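PDB 5YDA: PKS from Streptomyces sp. CNQ431, which is the acyltransferase domain of the splenocin polyketide synthase, broadly selective and probably loading acyl extender units onto a carrier protein. Local coordinates for residues E224-L228 / S308-H312; R143-L148 / I215-P220. All blocks are in the same frame, centred on the assembly; numbering follows the deposited sequence.

Overall arrangement
Both contacts use helix 215-231 and lie within the acyltransferase part of the chain, their centres about 15 Å apart. Contact 2 takes its N-terminal turns, where helix 135-152 crosses over it; contact 1 takes the turns that follow, against the short helix 306-313. Each is partly buried, with contact 1 farther from the centre of the chain, about 24 Å against about 19 Å. Contact 2 sets buried, apolar Leu219, Cys144, Ile215 and Leu148 beside a salt bridge and a water at its outer edge. Contact 1 has no hydrogen bond or salt bridge across it, yet its buried end, at Arg225, adjoins the probable active site.

Contact 1. Residues E224-L228 / S308-H312; sequences ERIRL and SFAGH
Arg225 and Phe309 make the buried part of this contact between antiparallel helices (171°, axes 10.5 Å apart). It is the aliphatic part of the arginine that touches: Arg225 CB comes within 3.4 Å of Phe309 CE1, and CG and CD run on past CZ. With CG anti to the backbone N (chi1 179°) and the chain extended to NE, the guanidinium is carried beyond the ring, meeting Phe309 CZ near its own plane, at its edge. Leu228 closes the next turn, its CD1 lying 3.8 Å from Phe309 CB.

Toward the surface the contact is CH-pi. Glu224 CB sits over the face of the His312 imidazole, 4.0 Å from the ring centroid, and CG follows across NE2 and CD2.

Polar groups turn to partners on their own helix or elsewhere. Glu224 OE1 forms a salt bridge with Arg227 NH1 one turn on, at 2.9 Å, while His312 ND1 bonds weakly to Ser308 O. Arg225 NE bonds to Thr349, and NH2 to Ser200 of the probable nucleophile elbow.

No hydrogen bond or salt bridge links the two segments; van der Waals and CH-pi contacts do, and Phe309 flanks the stem of Arg225 while bonds from elsewhere orient its head. This arginine probably corresponds to the one that, in malonyl-type acyltransferases, receives the extender carboxylate.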
ATOM      1  N   GLU A 224      18.113   9.382  -4.817  1.00 21.38           N
ATOM      2  CA  GLU A 224      19.493   8.938  -5.001  1.00 20.95           C
ATOM      3  C   GLU A 224      19.670   7.479  -4.579  1.00 23.14           C
ATOM      4  O   GLU A 224      20.540   6.781  -5.109  1.00 24.65           O
ATOM      5  CB  GLU A 224      20.476   9.834  -4.224  1.00 25.73           C
ATOM      6  CG  GLU A 224      20.372  11.355  -4.512  1.00 26.92           C
ATOM      7  CD  GLU A 224      20.557  11.741  -5.999  1.00 32.14           C
ATOM      8  OE1 GLU A 224      20.155  12.878  -6.379  1.00 31.61           O
ATOM      9  OE2 GLU A 224      21.112  10.930  -6.780  1.00 30.37           O
ATOM     10  N   ARG A 225      18.875   7.002  -3.623  1.00 19.68           N
ATOM     11  CA  ARG A 225      18.915   5.584  -3.293  1.00 24.53           C
ATOM     12  C   ARG A 225      18.600   4.745  -4.528  1.00 24.21           C
ATOM     13  O   ARG A 225      19.318   3.791  -4.849  1.00 22.15           O
ATOM     14  CB  ARG A 225      17.932   5.291  -2.160  1.00 17.37           C
ATOM     15  CG  ARG A 225      17.875   3.842  -1.771  1.00 21.83           C
ATOM     16  CD  ARG A 225      16.863   3.650  -0.658  1.00 25.08           C
ATOM     17  NE  ARG A 225      16.791   2.269  -0.214  1.00 29.87           N
ATOM     18  CZ  ARG A 225      15.985   1.351  -0.741  1.00 28.57           C
ATOM     19  NH1 ARG A 225      15.170   1.673  -1.730  1.00 25.24           N
ATOM     20  NH2 ARG A 225      15.988   0.107  -0.260  1.00 27.74           N
ATOM     21  N   ILE A 226      17.565   5.144  -5.268  1.00 22.99           N
ATOM     22  CA  ILE A 226      17.161   4.432  -6.477  1.00 23.19           C
ATOM     23  C   ILE A 226      18.275   4.450  -7.513  1.00 26.98           C
ATOM     24  O   ILE A 226      18.602   3.417  -8.108  1.00 28.42           O
ATOM     25  CB  ILE A 226      15.858   5.043  -7.022  1.00 25.22           C
ATOM     26  CG1 ILE A 226      14.708   4.762  -6.048  1.00 19.04           C
ATOM     27  CG2 ILE A 226      15.579   4.569  -8.439  1.00 25.02           C
ATOM     28  CD1 ILE A 226      13.535   5.707  -6.196  1.00 19.49           C
ATOM     29  N   ARG A 227      18.887   5.620  -7.742  1.00 25.12           N
ATOM     30  CA  ARG A 227      19.957   5.695  -8.739  1.00 26.07           C
ATOM     31  C   ARG A 227      21.154   4.846  -8.338  1.00 24.15           C
ATOM     32  O   ARG A 227      21.771   4.196  -9.191  1.00 25.11           O
ATOM     33  CB  ARG A 227      20.407   7.141  -8.954  1.00 26.58           C
ATOM     34  CG  ARG A 227      19.341   8.049  -9.518  1.00 25.41           C
ATOM     35  CD  ARG A 227      19.896   9.449  -9.672  1.00 25.16           C
ATOM     36  NE  ARG A 227      18.986  10.279 -10.448  1.00 27.45           N
ATOM     37  CZ  ARG A 227      18.497  11.431 -10.024  1.00 29.78           C
ATOM     38  NH1 ARG A 227      18.843  11.894  -8.826  1.00 26.15           N
ATOM     39  NH2 ARG A 227      17.683  12.123 -10.801  1.00 30.60           N
ATOM     40  N   LEU A 228      21.507   4.847  -7.048  1.00 20.81           N
ATOM     41  CA  LEU A 228      22.635   4.037  -6.587  1.00 25.92           C
ATOM     42  C   LEU A 228      22.341   2.541  -6.712  1.00 28.98           C
ATOM     43  O   LEU A 228      23.223   1.757  -7.079  1.00 29.22           O
ATOM     44  CB  LEU A 228      22.998   4.398  -5.147  1.00 23.33           C
ATOM     45  CG  LEU A 228      23.639   5.791  -4.977  1.00 31.32           C
ATOM     46  CD1 LEU A 228      23.771   6.157  -3.508  1.00 25.92           C
ATOM     47  CD2 LEU A 228      25.011   5.863  -5.668  1.00 27.24           C
ATOM     48  N   SER A 308      28.704   5.734   0.275  1.00 35.36           N
ATOM     49  CA  SER A 308      28.176   6.888  -0.433  1.00 32.44           C
ATOM     50  C   SER A 308      26.709   7.123  -0.101  1.00 34.54           C
ATOM     51  O   SER A 308      26.260   8.274   0.012  1.00 35.03           O
ATOM     52  CB  SER A 308      28.346   6.699  -1.929  1.00 32.43           C
ATOM     53  OG  SER A 308      27.531   7.657  -2.573  1.00 37.75           O
ATOM     54  N   PHE A 309      25.932   6.049   0.043  1.00 33.63           N
ATOM     55  CA  PHE A 309      24.527   6.263   0.353  1.00 30.41           C
ATOM     56  C   PHE A 309      24.355   6.773   1.778  1.00 26.65           C
ATOM     57  O   PHE A 309      23.426   7.539   2.049  1.00 27.04           O
ATOM     58  CB  PHE A 309      23.721   4.984   0.126  1.00 28.32           C
ATOM     59  CG  PHE A 309      22.268   5.131   0.464  1.00 21.75           C
ATOM     60  CD1 PHE A 309      21.505   6.106  -0.143  1.00 23.35           C
ATOM     61  CD2 PHE A 309      21.681   4.320   1.407  1.00 26.52           C
ATOM     62  CE1 PHE A 309      20.181   6.265   0.171  1.00 22.58           C
ATOM     63  CE2 PHE A 309      20.341   4.456   1.720  1.00 22.94           C
ATOM     64  CZ  PHE A 309      19.597   5.433   1.105  1.00 26.69           C
ATOM     65  N   ALA A 310      25.239   6.361   2.690  1.00 27.22           N
ATOM     66  CA  ALA A 310      25.213   6.892   4.049  1.00 31.62           C
ATOM     67  C   ALA A 310      25.428   8.403   4.063  1.00 27.28           C
ATOM     68  O   ALA A 310      24.885   9.101   4.931  1.00 28.57           O
ATOM     69  CB  ALA A 310      26.270   6.190   4.909  1.00 28.60           C
ATOM     70  N   GLY A 311      26.201   8.927   3.113  1.00 26.29           N
ATOM     71  CA  GLY A 311      26.309  10.375   2.978  1.00 30.97           C
ATOM     72  C   GLY A 311      24.955  11.042   2.799  1.00 35.40           C
ATOM     73  O   GLY A 311      24.631  12.015   3.490  1.00 32.75           O
ATOM     74  N   HIS A 312      24.138  10.513   1.876  1.00 31.09           N
ATOM     75  CA  HIS A 312      22.789  11.038   1.689  1.00 27.22           C
ATOM     76  C   HIS A 312      21.927  10.819   2.919  1.00 27.79           C
ATOM     77  O   HIS A 312      21.141  11.701   3.297  1.00 27.37           O
ATOM     78  CB  HIS A 312      22.134  10.401   0.464  1.00 27.95           C
ATOM     79  CG  HIS A 312      22.751  10.835  -0.820  1.00 26.43           C
ATOM     80  ND1 HIS A 312      23.740  10.114  -1.446  1.00 32.70           N
ATOM     81  CD2 HIS A 312      22.566  11.950  -1.562  1.00 28.57           C
ATOM     82  CE1 HIS A 312      24.125  10.754  -2.535  1.00 31.99           C
ATOM     83  NE2 HIS A 312      23.428  11.874  -2.627  1.00 35.94           N
TER

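Contact 2. Residues R143-L148 / I215-P220; sequences RCAAVL and IDEALP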
ATOM      1  N   ARG A 143       3.068  19.328  -4.055  1.00 21.42           N
ATOM      2  CA  ARG A 143       4.147  19.665  -3.143  1.00 27.15           C
ATOM      3  C   ARG A 143       5.368  18.775  -3.394  1.00 31.18           C
ATOM      4  O   ARG A 143       6.493  19.275  -3.534  1.00 29.36           O
ATOM      5  CB  ARG A 143       3.625  19.551  -1.713  1.00 28.97           C
ATOM      6  CG  ARG A 143       4.547  20.073  -0.644  1.00 41.03           C
ATOM      7  CD  ARG A 143       5.262  18.921   0.016  1.00 46.99           C
ATOM      8  NE  ARG A 143       5.852  19.280   1.301  1.00 49.73           N
ATOM      9  CZ  ARG A 143       5.263  19.050   2.469  1.00 56.72           C
ATOM     10  NH1 ARG A 143       4.061  18.469   2.498  1.00 56.38           N
ATOM     11  NH2 ARG A 143       5.880  19.390   3.602  1.00 47.24           N
ATOM     12  N   CYS A 144       5.161  17.453  -3.525  1.00 23.26           N
ATOM     13  CA  CYS A 144       6.305  16.569  -3.736  1.00 21.31           C
ATOM     14  C   CYS A 144       6.975  16.830  -5.077  1.00 24.16           C
ATOM     15  O   CYS A 144       8.205  16.799  -5.167  1.00 28.09           O
ATOM     16  CB  CYS A 144       5.891  15.102  -3.625  1.00 19.08           C
ATOM     17  SG  CYS A 144       5.274  14.656  -1.983  1.00 23.39           S
ATOM     18  N   ALA A 145       6.198  17.092  -6.130  1.00 22.69           N
ATOM     19  CA  ALA A 145       6.816  17.338  -7.431  1.00 23.75           C
ATOM     20  C   ALA A 145       7.695  18.587  -7.398  1.00 25.44           C
ATOM     21  O   ALA A 145       8.795  18.600  -7.974  1.00 26.31           O
ATOM     22  CB  ALA A 145       5.740  17.453  -8.520  1.00 23.49           C
ATOM     23  N   ALA A 146       7.239  19.644  -6.712  1.00 23.27           N
ATOM     24  CA  ALA A 146       8.048  20.860  -6.624  1.00 27.28           C
ATOM     25  C   ALA A 146       9.318  20.614  -5.825  1.00 27.56           C
ATOM     26  O   ALA A 146      10.403  21.025  -6.245  1.00 28.36           O
ATOM     27  CB  ALA A 146       7.243  22.005  -6.007  1.00 23.40           C
ATOM     28  N   VAL A 147       9.211  19.919  -4.688  1.00 26.12           N
ATOM     29  CA  VAL A 147      10.404  19.633  -3.900  1.00 25.53           C
ATOM     30  C   VAL A 147      11.397  18.802  -4.697  1.00 30.29           C
ATOM     31  O   VAL A 147      12.612  18.986  -4.564  1.00 30.99           O
ATOM     32  CB  VAL A 147      10.020  18.940  -2.581  1.00 28.52           C
ATOM     33  CG1 VAL A 147      11.264  18.385  -1.890  1.00 26.20           C
ATOM     34  CG2 VAL A 147       9.297  19.921  -1.667  1.00 25.88           C
ATOM     35  N   LEU A 148      10.905  17.907  -5.565  1.00 30.86           N
ATOM     36  CA  LEU A 148      11.738  16.910  -6.238  1.00 27.93           C
ATOM     37  C   LEU A 148      12.433  17.417  -7.496  1.00 30.44           C
ATOM     38  O   LEU A 148      13.345  16.746  -7.990  1.00 32.81           O
ATOM     39  CB  LEU A 148      10.886  15.712  -6.655  1.00 29.22           C
ATOM     40  CG  LEU A 148      11.009  14.362  -5.980  1.00 29.39           C
ATOM     41  CD1 LEU A 148      10.124  13.426  -6.749  1.00 28.29           C
ATOM     42  CD2 LEU A 148      12.437  13.848  -5.970  1.00 24.90           C
ATOM     43  N   ILE A 215       9.131  14.527   4.825  1.00 27.11           N
ATOM     44  CA  ILE A 215       8.912  14.150   3.431  1.00 25.27           C
ATOM     45  C   ILE A 215       9.815  14.968   2.512  1.00 27.00           C
ATOM     46  O   ILE A 215      10.445  14.419   1.596  1.00 25.93           O
ATOM     47  CB  ILE A 215       7.414  14.276   3.057  1.00 30.42           C
ATOM     48  CG1 ILE A 215       7.180  13.887   1.598  1.00 28.05           C
ATOM     49  CG2 ILE A 215       6.868  15.688   3.301  1.00 27.10           C
ATOM     50  CD1 ILE A 215       7.593  12.464   1.258  1.00 27.06           C
ATOM     51  N   ASP A 216       9.948  16.278   2.775  1.00 23.40           N
ATOM     52  CA  ASP A 216      10.754  17.125   1.893  1.00 27.06           C
ATOM     53  C   ASP A 216      12.227  16.731   1.899  1.00 25.68           C
ATOM     54  O   ASP A 216      12.906  16.862   0.875  1.00 23.51           O
ATOM     55  CB  ASP A 216      10.625  18.600   2.291  1.00 27.50           C
ATOM     56  CG  ASP A 216       9.283  19.196   1.919  1.00 34.83           C
ATOM     57  OD1 ASP A 216       8.376  18.452   1.473  1.00 36.10           O
ATOM     58  OD2 ASP A 216       9.126  20.420   2.083  1.00 42.24           O
ATOM     59  N   GLU A 217      12.750  16.283   3.040  1.00 22.54           N
ATOM     60  CA  GLU A 217      14.133  15.823   3.068  1.00 25.78           C
ATOM     61  C   GLU A 217      14.276  14.418   2.493  1.00 24.77           C
ATOM     62  O   GLU A 217      15.303  14.115   1.876  1.00 24.01           O
ATOM     63  CB  GLU A 217      14.684  15.835   4.500  1.00 27.88           C
ATOM     64  CG  GLU A 217      14.644  17.180   5.212  1.00 30.67           C
ATOM     65  CD  GLU A 217      15.308  17.115   6.588  1.00 42.07           C
ATOM     66  OE1 GLU A 217      15.879  18.146   7.024  1.00 44.80           O
ATOM     67  OE2 GLU A 217      15.268  16.029   7.230  1.00 36.93           O
ATOM     68  N   ALA A 218      13.264  13.556   2.685  1.00 20.61           N
ATOM     69  CA  ALA A 218      13.355  12.171   2.213  1.00 24.62           C
ATOM     70  C   ALA A 218      13.332  12.092   0.688  1.00 23.86           C
ATOM     71  O   ALA A 218      14.092  11.312   0.095  1.00 23.95           O
ATOM     72  CB  ALA A 218      12.225  11.332   2.800  1.00 21.54           C
ATOM     73  N   LEU A 219      12.501  12.918   0.035  1.00 22.87           N
ATOM     74  CA  LEU A 219      12.326  12.848  -1.414  1.00 20.88           C
ATOM     75  C   LEU A 219      13.641  12.782  -2.200  1.00 23.84           C
ATOM     76  O   LEU A 219      13.831  11.821  -2.959  1.00 24.34           O
ATOM     77  CB  LEU A 219      11.452  14.018  -1.871  1.00 18.68           C
ATOM     78  CG  LEU A 219       9.945  13.908  -1.595  1.00 24.22           C
ATOM     79  CD1 LEU A 219       9.279  15.262  -1.783  1.00 18.16           C
ATOM     80  CD2 LEU A 219       9.304  12.866  -2.520  1.00 19.43           C
ATOM     81  N   PRO A 220      14.582  13.722  -2.055  1.00 23.06           N
ATOM     82  CA  PRO A 220      15.822  13.581  -2.841  1.00 22.63           C
ATOM     83  C   PRO A 220      16.671  12.386  -2.416  1.00 20.10           C
ATOM     84  O   PRO A 220      17.377  11.821  -3.255  1.00 22.92           O
ATOM     85  CB  PRO A 220      16.558  14.919  -2.611  1.00 24.04           C
ATOM     86  CG  PRO A 220      15.988  15.474  -1.352  1.00 24.75           C
ATOM     87  CD  PRO A 220      14.598  14.915  -1.183  1.00 23.51           C
TER
HETATM   88  O   HOH W   1       7.294  22.287   0.745  1.00 48.63           O
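Arg143, Cys144, Val147 and Leu148 pack on Ile215, Asp216 and Leu219 in a helix-helix crossing, apolar at its centre and ionic at its outer edge, where helix 135-152 lies over the start of helix 215-231. The axes pass 9.4 Å apart at a crossing angle of -54°.

Leu219 is the centrepiece. Leu219 CD1 rests against the other helix, 3.7 Å from Val147 CG1 and 3.9 Å from Cys144 CB, so that one methyl meets residues a turn apart. On the other branch, Leu219 CD2 faces Leu148 CG at 4.1 Å. A turn back, Ile215 CG1 lies 4.1 Å from Cys144 SG and extends this apolar seam toward the beginning of helix 215-231.

Toward solvent the Arg143 chain bends at chi2 (-101°), bringing its head beside Asp216. Arg143 NE and Asp216 OD1 form a salt bridge at 2.7 Å, but the hydrogen bond within it is weak, its N-H...O angle only 115°. Guanidinium and carboxylate planes stand nearly perpendicular, a geometry that forgoes the flat, two-pronged pairing. Water 1 spans the same two groups, donating to Asp216 OD2 at 2.9 Å and accepting a weak bond from Arg143 NE. Ile215 CG2 covers one guanidinium face, 3.8 Å from Arg143 CZ, and Val147 CG2 rests against the carboxylate, so apolar groups border the ion pair on both helices.

Beneath the crossing runs helix 169-188, whose Phe176 touches both Ile215 and Leu219 and whose Val177 touches Cys144. Leu156 of helix 156-161 meets Leu148, and Cys208 of helix 201-210, the helix following strand 195-198, backs Ile215.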